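Local coordinates for chromosome replication initiation inhibitor protein (Agrobacterium tumefaciens, PDB 3FD3) that probably acts as a LysR-family DNA-binding transcription regulator, represented here by its C-terminal substrate-binding domain, at residues A[22-27]-A[193-198]. Residues are numbered along the deposited sequence; the frame is centred on the assembly and turned at random. Where two conformers were deposited one is given.
Sequences SKFTGG and TANMVG
The side-chain amide of N195 reaches from helix 190-203 onto the flank of helix 17-26, where it lies against K23 and F24. CA atoms of F24 and N195, 6.3 Å apart, mark where the two backbones come nearest. The tight part is at F24: ND2 of N195 stands 3.5 Å from F24 CA and 3.7 Å from F24 CB, distances of van der Waals packing against the root of the side chain. The F24 ring does not lie over the amide; ND2 sits at the ring edge, near its plane, and the two planes are 56° apart. With CG anti to the backbone N (chi1 176°), the buried F24 ring leads away from helix 190-203. The oxygen branch of the amide is turned to K23, with OD1 of N195 3.4 Å from K23 CB.

Toward solvent the contact loosens. From CG onward K23 is extended, and its aliphatic part crosses the N195 side chain at a slant, K23 CD lying 3.7 Å from N195 OD1. The ammonium group is anchored one turn further along helix 190-203, by a hydrogen bond to T199 OG1. A water links K23 NZ and N195 OD1 through weak hydrogen bonds of 3.4 and 3.5 Å. On the buried side, the selenomethionine M196, in one of its two conformers, packs against F17, A20 and V21. The arrangement is helix-helix packing within the periplasmic-binding-protein-like fold of the LysR substrate-binding domain, joining an N-terminal helix to the C-terminal one.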
ATOM      1  N   SER A  22       3.864  -2.685  16.372  1.00 20.35           N
ATOM      2  CA  SER A  22       4.688  -3.865  16.579  1.00 21.06           C
ATOM      3  C   SER A  22       5.371  -3.816  17.951  1.00 20.74           C
ATOM      4  O   SER A  22       5.614  -4.857  18.571  1.00 20.37           O
ATOM      5  CB  SER A  22       5.701  -4.079  15.455  1.00 21.11           C
ATOM      6  OG  SER A  22       6.660  -3.045  15.395  1.00 22.19           O
ATOM      7  N   LYS A  23       5.663  -2.615  18.431  1.00 20.57           N
ATOM      8  CA  LYS A  23       6.248  -2.474  19.765  1.00 21.03           C
ATOM      9  C   LYS A  23       5.242  -3.005  20.767  1.00 21.10           C
ATOM     10  O   LYS A  23       5.605  -3.687  21.728  1.00 22.01           O
ATOM     11  CB  LYS A  23       6.561  -1.016  20.113  1.00 21.87           C
ATOM     12  CG  LYS A  23       7.719  -0.371  19.331  1.00 24.66           C
ATOM     13  CD  LYS A  23       7.840   1.139  19.676  1.00 28.32           C
ATOM     14  CE  LYS A  23       8.708   1.888  18.674  1.00 31.18           C
ATOM     15  NZ  LYS A  23       8.916   3.318  19.090  1.00 31.67           N
ATOM     16  N   PHE A  24       3.977  -2.652  20.568  1.00 20.12           N
ATOM     17  CA  PHE A  24       2.912  -3.108  21.467  1.00 20.00           C
ATOM     18  C   PHE A  24       2.658  -4.623  21.371  1.00 20.22           C
ATOM     19  O   PHE A  24       2.632  -5.334  22.407  1.00 20.72           O
ATOM     20  CB  PHE A  24       1.608  -2.351  21.200  1.00 20.56           C
ATOM     21  CG  PHE A  24       0.473  -2.843  22.027  1.00 22.19           C
ATOM     22  CD1 PHE A  24       0.473  -2.629  23.398  1.00 23.85           C
ATOM     23  CD2 PHE A  24      -0.584  -3.514  21.448  1.00 26.24           C
ATOM     24  CE1 PHE A  24      -0.568  -3.083  24.194  1.00 26.83           C
ATOM     25  CE2 PHE A  24      -1.637  -3.977  22.252  1.00 25.77           C
ATOM     26  CZ  PHE A  24      -1.620  -3.760  23.604  1.00 26.69           C
ATOM     27  N   THR A  25       2.481  -5.126  20.149  1.00 19.66           N
ATOM     28  CA  THR A  25       2.192  -6.551  19.991  1.00 20.68           C
ATOM     29  C   THR A  25       3.366  -7.443  20.429  1.00 20.83           C
ATOM     30  O   THR A  25       3.134  -8.550  20.899  1.00 20.82           O
ATOM     31  CB  THR A  25       1.741  -6.911  18.574  1.00 20.38           C
ATOM     32  OG1 THR A  25       2.787  -6.624  17.644  1.00 22.62           O
ATOM     33  CG2 THR A  25       0.461  -6.128  18.239  1.00 21.98           C
ATOM     34  N   GLY A  26       4.591  -6.936  20.348  1.00 21.21           N
ATOM     35  CA  GLY A  26       5.780  -7.697  20.740  1.00 21.69           C
ATOM     36  C   GLY A  26       5.819  -8.001  22.237  1.00 21.75           C
ATOM     37  O   GLY A  26       6.446  -8.973  22.662  1.00 20.11           O
ATOM     38  N   GLY A  27       5.138  -7.179  23.022  1.00 22.49           N
ATOM     39  CA  GLY A  27       5.140  -7.308  24.480  1.00 24.16           C
ATOM     40  C   GLY A  27       3.832  -7.820  25.064  1.00 25.66           C
ATOM     41  O   GLY A  27       3.702  -7.930  26.286  1.00 24.91           O
ATOM     42  N   THR A 193      -1.464   2.806  23.382  1.00 20.86           N
ATOM     43  CA  THR A 193      -1.399   4.253  23.365  1.00 19.90           C
ATOM     44  C   THR A 193      -0.022   4.784  23.650  1.00 20.09           C
ATOM     45  O   THR A 193       0.431   5.679  22.934  1.00 19.73           O
ATOM     46  CB  THR A 193      -2.435   4.866  24.348  1.00 20.89           C
ATOM     47  OG1 THR A 193      -3.717   4.509  23.844  1.00 19.43           O
ATOM     48  CG2 THR A 193      -2.331   6.365  24.401  1.00 19.35           C
ATOM     49  N   ALA A 194       0.659   4.249  24.661  1.00 19.78           N
ATOM     50  CA  ALA A 194       1.994   4.710  24.979  1.00 20.32           C
ATOM     51  C   ALA A 194       2.913   4.545  23.769  1.00 20.23           C
ATOM     52  O   ALA A 194       3.706   5.415  23.466  1.00 19.87           O
ATOM     53  CB  ALA A 194       2.584   3.927  26.190  1.00 20.51           C
ATOM     54  N   ASN A 195       2.813   3.397  23.116  1.00 21.06           N
ATOM     55  CA  ASN A 195       3.625   3.123  21.905  1.00 20.76           C
ATOM     56  C   ASN A 195       3.259   4.000  20.712  1.00 21.12           C
ATOM     57  O   ASN A 195       4.133   4.452  19.985  1.00 21.87           O
ATOM     58  CB  ASN A 195       3.561   1.626  21.579  1.00 21.02           C
ATOM     59  CG  ASN A 195       4.419   0.802  22.521  1.00 23.82           C
ATOM     60  OD1 ASN A 195       5.594   1.079  22.661  1.00 27.82           O
ATOM     61  ND2 ASN A 195       3.834  -0.160  23.196  1.00 24.46           N
HETATM   62  N   MSE A 196       1.965   4.274  20.496  0.50 20.43           N
HETATM   63  CA  MSE A 196       1.566   5.168  19.405  0.50 20.58           C
HETATM   64  C   MSE A 196       2.109   6.563  19.669  0.50 20.59           C
HETATM   65  O   MSE A 196       2.836   7.142  18.848  0.50 18.96           O
HETATM   66  CB  MSE A 196       0.044   5.240  19.218  0.50 20.35           C
HETATM   67  CG  MSE A 196      -0.674   3.912  19.102  0.50 21.74           C
HETATM   68 SE   MSE A 196       0.103   2.673  17.781  0.50 26.64          SE
HETATM   69  CE  MSE A 196      -0.387   3.711  16.255  0.50 26.51           C
ATOM     70  N   VAL A 197       1.773   7.110  20.837  1.00 20.62           N
ATOM     71  CA  VAL A 197       2.229   8.452  21.160  1.00 20.82           C
ATOM     72  C   VAL A 197       3.744   8.593  21.173  1.00 20.41           C
ATOM     73  O   VAL A 197       4.284   9.553  20.606  1.00 20.21           O
ATOM     74  CB  VAL A 197       1.575   8.950  22.520  1.00 20.89           C
ATOM     75  CG1 VAL A 197       2.054  10.353  22.871  1.00 23.75           C
ATOM     76  CG2 VAL A 197       0.052   8.904  22.400  1.00 20.83           C
ATOM     77  N   GLY A 198       4.457   7.645  21.783  1.00 21.83           N
ATOM     78  CA  GLY A 198       5.908   7.688  21.841  1.00 22.32           C
ATOM     79  C   GLY A 198       6.600   7.584  20.486  1.00 22.73           C
ATOM     80  O   GLY A 198       7.586   8.268  20.213  1.00 23.35           O
TER
HETATM   81  O   HOH W   1       7.232   4.056  21.914  1.00 45.50           O